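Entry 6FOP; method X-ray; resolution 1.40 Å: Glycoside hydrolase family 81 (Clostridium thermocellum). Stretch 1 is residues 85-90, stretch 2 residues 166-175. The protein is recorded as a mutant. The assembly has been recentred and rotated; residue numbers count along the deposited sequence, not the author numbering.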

# COMPACT_ATOMS: atom_id res chain seq x y z
N HIS A 85 7.20 -11.27 15.75
CA HIS A 85 8.17 -12.30 15.39
C HIS A 85 8.77 -12.91 16.66
O HIS A 85 9.16 -12.19 17.58
N LYS A 86 8.85 -14.24 16.68
CA LYS A 86 9.63 -14.98 17.68
C LYS A 86 10.40 -16.09 16.97
O LYS A 86 10.01 -16.56 15.91
N ASN A 87 11.50 -16.48 17.58
CA ASN A 87 12.36 -17.57 17.10
C ASN A 87 11.82 -18.92 17.52
O ASN A 87 11.91 -19.30 18.70
N ASP A 88 11.23 -19.67 16.58
CA ASP A 88 10.89 -21.07 16.86
C ASP A 88 12.13 -21.91 16.60
O ASP A 88 12.45 -22.82 17.38
N PHE A 89 12.84 -21.65 15.50
CA PHE A 89 14.16 -22.26 15.29
C PHE A 89 14.99 -21.35 14.41
O PHE A 89 14.44 -20.59 13.57
N THR A 90 16.31 -21.44 14.56
CA THR A 90 17.22 -20.72 13.70
C THR A 90 17.86 -21.71 12.71
O THR A 90 18.38 -22.76 13.12
N THR A 166 7.28 -30.26 16.33
CA THR A 166 6.42 -29.30 17.00
C THR A 166 7.29 -28.57 18.00
O THR A 166 7.97 -29.21 18.80
N ILE A 167 7.29 -27.23 17.93
CA ILE A 167 8.03 -26.37 18.84
C ILE A 167 7.17 -25.17 19.18
O ILE A 167 6.59 -24.59 18.28
N ASN A 168 7.10 -24.78 20.45
CA ASN A 168 6.23 -23.67 20.86
C ASN A 168 4.77 -23.84 20.40
O ASN A 168 4.09 -22.86 20.10
N GLY A 169 4.30 -25.08 20.28
CA GLY A 169 2.95 -25.36 19.81
C GLY A 169 2.74 -25.23 18.32
O GLY A 169 1.61 -25.37 17.86
N VAL A 170 3.82 -24.99 17.56
CA VAL A 170 3.74 -24.78 16.12
C VAL A 170 4.33 -26.01 15.43
O VAL A 170 5.44 -26.45 15.77
N ASN A 171 3.56 -26.59 14.50
CA ASN A 171 4.00 -27.71 13.72
C ASN A 171 4.77 -27.28 12.49
O ASN A 171 4.34 -26.36 11.79
N TYR A 172 5.93 -27.90 12.26
CA TYR A 172 6.73 -27.67 11.07
C TYR A 172 7.13 -28.97 10.41
O TYR A 172 7.31 -30.00 11.06
N GLY A 173 7.32 -28.88 9.09
CA GLY A 173 8.00 -29.90 8.32
C GLY A 173 9.40 -29.42 8.00
O GLY A 173 9.59 -28.25 7.65
N LEU A 174 10.37 -30.34 8.12
CA LEU A 174 11.76 -30.10 7.72
C LEU A 174 12.05 -31.05 6.58
O LEU A 174 11.95 -32.26 6.76
N PHE A 175 12.34 -30.49 5.41
CA PHE A 175 12.39 -31.28 4.16
C PHE A 175 13.77 -31.28 3.56
O PHE A 175 14.26 -30.26 3.07

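Stretch 2 is a tight hairpin, and the contact is built around one buried acid, Asp 88, reaching into it from stretch 1. At Thr 166 the side chain is out of reach of stretch 1; its OG1 instead donates to Asn 171 OD1 at 2.7 Å, tying the two hairpin arms together beside the contact. Ile 167 (t, p) points toward stretch 1, and its CG2 lies 3.7 Å from Asp 88 CB, so the acid's aliphatic carbon meets an aliphatic branch.

The type I' turn from Ile 167 to Val 170 is closed by backbone hydrogen bonds in both directions between those two residues. Within it, Asn 168 adopts positive phi and points its m side chain toward stretch 1, where ND2 donates to Asp 88 OD1 over 2.8 Å in a nearly straight bond. The same OD1 takes a salt bridge from Lys 86 NZ at 2.7 Å. Water 1 extends this network, accepting from Lys 86 NZ at 2.8 Å and donating to Asn 168 O at 2.7 Å. Gly 169, also at positive phi, makes no contact.

Val 170 (t) points toward stretch 1, its CG2 3.9 Å from both Lys 86 NZ and Asp 88 OD2, a hydrocarbon neighbour to the charged pair. Two residues on, Tyr 172 (m) does two jobs: its OH donates to Asp 88 OD2 at 2.6 Å, near the ring plane, while one ring face receives the edge of Phe 89. The planes stand at 81° with centroids 4.8 Å apart, and Phe 89 CE2 comes within 3.6 Å of Tyr 172 CD1. Phe 89 (p) leaves its backbone sideways, but its ring end comes nearer. Leu 174 (m, t) completes the apolar end, with CD2 4.3 Å from Phe 89 CZ. The rule is economical: alternate strand residues face the partner, and both carboxylate oxygens have donors from the hairpin.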

# COMPACT_ATOMS: atom_id res chain seq x y z
CB HIS A 85 9.29 -11.73 14.52
CG HIS A 85 10.44 -12.68 14.36
ND1 HIS A 85 10.38 -13.82 13.58
CD2 HIS A 85 11.66 -12.68 14.96
CE1 HIS A 85 11.52 -14.49 13.72
NE2 HIS A 85 12.32 -13.80 14.51
CB LYS A 86 8.72 -15.54 18.80
CG LYS A 86 7.59 -16.40 18.29
CD LYS A 86 7.13 -17.48 19.22
CE LYS A 86 5.82 -18.03 18.77
NZ LYS A 86 5.91 -19.20 17.88
CB ASN A 87 13.76 -17.34 17.67
CG ASN A 87 14.78 -18.38 17.25
OD1 ASN A 87 14.90 -18.73 16.10
ND2 ASN A 87 15.57 -18.83 18.22
CB ASP A 88 9.68 -21.53 16.03
CG ASP A 88 8.37 -20.89 16.47
OD1 ASP A 88 8.22 -20.55 17.67
OD2 ASP A 88 7.47 -20.72 15.58
CB PHE A 89 14.09 -23.68 14.69
CG PHE A 89 13.32 -23.75 13.43
CD1 PHE A 89 13.97 -23.58 12.20
CD2 PHE A 89 11.98 -24.06 13.43
CE1 PHE A 89 13.27 -23.68 11.01
CE2 PHE A 89 11.26 -24.15 12.25
CZ PHE A 89 11.92 -23.99 11.03
CB THR A 90 18.29 -19.98 14.54
OG1 THR A 90 17.65 -18.93 15.30
CG2 THR A 90 19.33 -19.38 13.69
CB THR A 166 5.24 -29.96 17.70
OG1 THR A 166 4.59 -30.88 16.81
CG2 THR A 166 4.23 -28.89 18.17
CB ILE A 167 9.41 -25.98 18.27
CG1 ILE A 167 10.30 -25.32 19.32
CG2 ILE A 167 9.30 -25.10 17.03
CD1 ILE A 167 10.89 -26.32 20.28
CB ASN A 168 6.82 -22.33 20.36
CG ASN A 168 8.17 -22.02 20.98
OD1 ASN A 168 8.42 -22.38 22.13
ND2 ASN A 168 9.05 -21.36 20.23
CB VAL A 170 4.54 -23.52 15.69
CG1 VAL A 170 4.43 -23.28 14.19
CG2 VAL A 170 4.05 -22.29 16.45
CB ASN A 171 2.79 -28.57 13.33
CG ASN A 171 2.06 -29.10 14.53
OD1 ASN A 171 2.60 -29.92 15.26
ND2 ASN A 171 0.86 -28.60 14.77
CB TYR A 172 8.03 -26.94 11.41
CG TYR A 172 7.89 -25.51 11.85
CD1 TYR A 172 7.88 -24.50 10.92
CD2 TYR A 172 7.79 -25.19 13.20
CE1 TYR A 172 7.82 -23.18 11.32
CE2 TYR A 172 7.70 -23.87 13.62
CZ TYR A 172 7.71 -22.87 12.67
OH TYR A 172 7.61 -21.55 13.07
CB LEU A 174 12.72 -30.33 8.88
CG LEU A 174 12.41 -29.67 10.21
CD1 LEU A 174 13.44 -30.11 11.24
CD2 LEU A 174 12.38 -28.15 10.08
CB PHE A 175 11.39 -30.72 3.14
CG PHE A 175 9.99 -30.62 3.68
CD1 PHE A 175 9.20 -31.76 3.83
CD2 PHE A 175 9.43 -29.39 4.04
CE1 PHE A 175 7.91 -31.68 4.35
CE2 PHE A 175 8.14 -29.30 4.56
CZ PHE A 175 7.37 -30.44 4.70
O HOH W 1 3.78 -20.28 19.41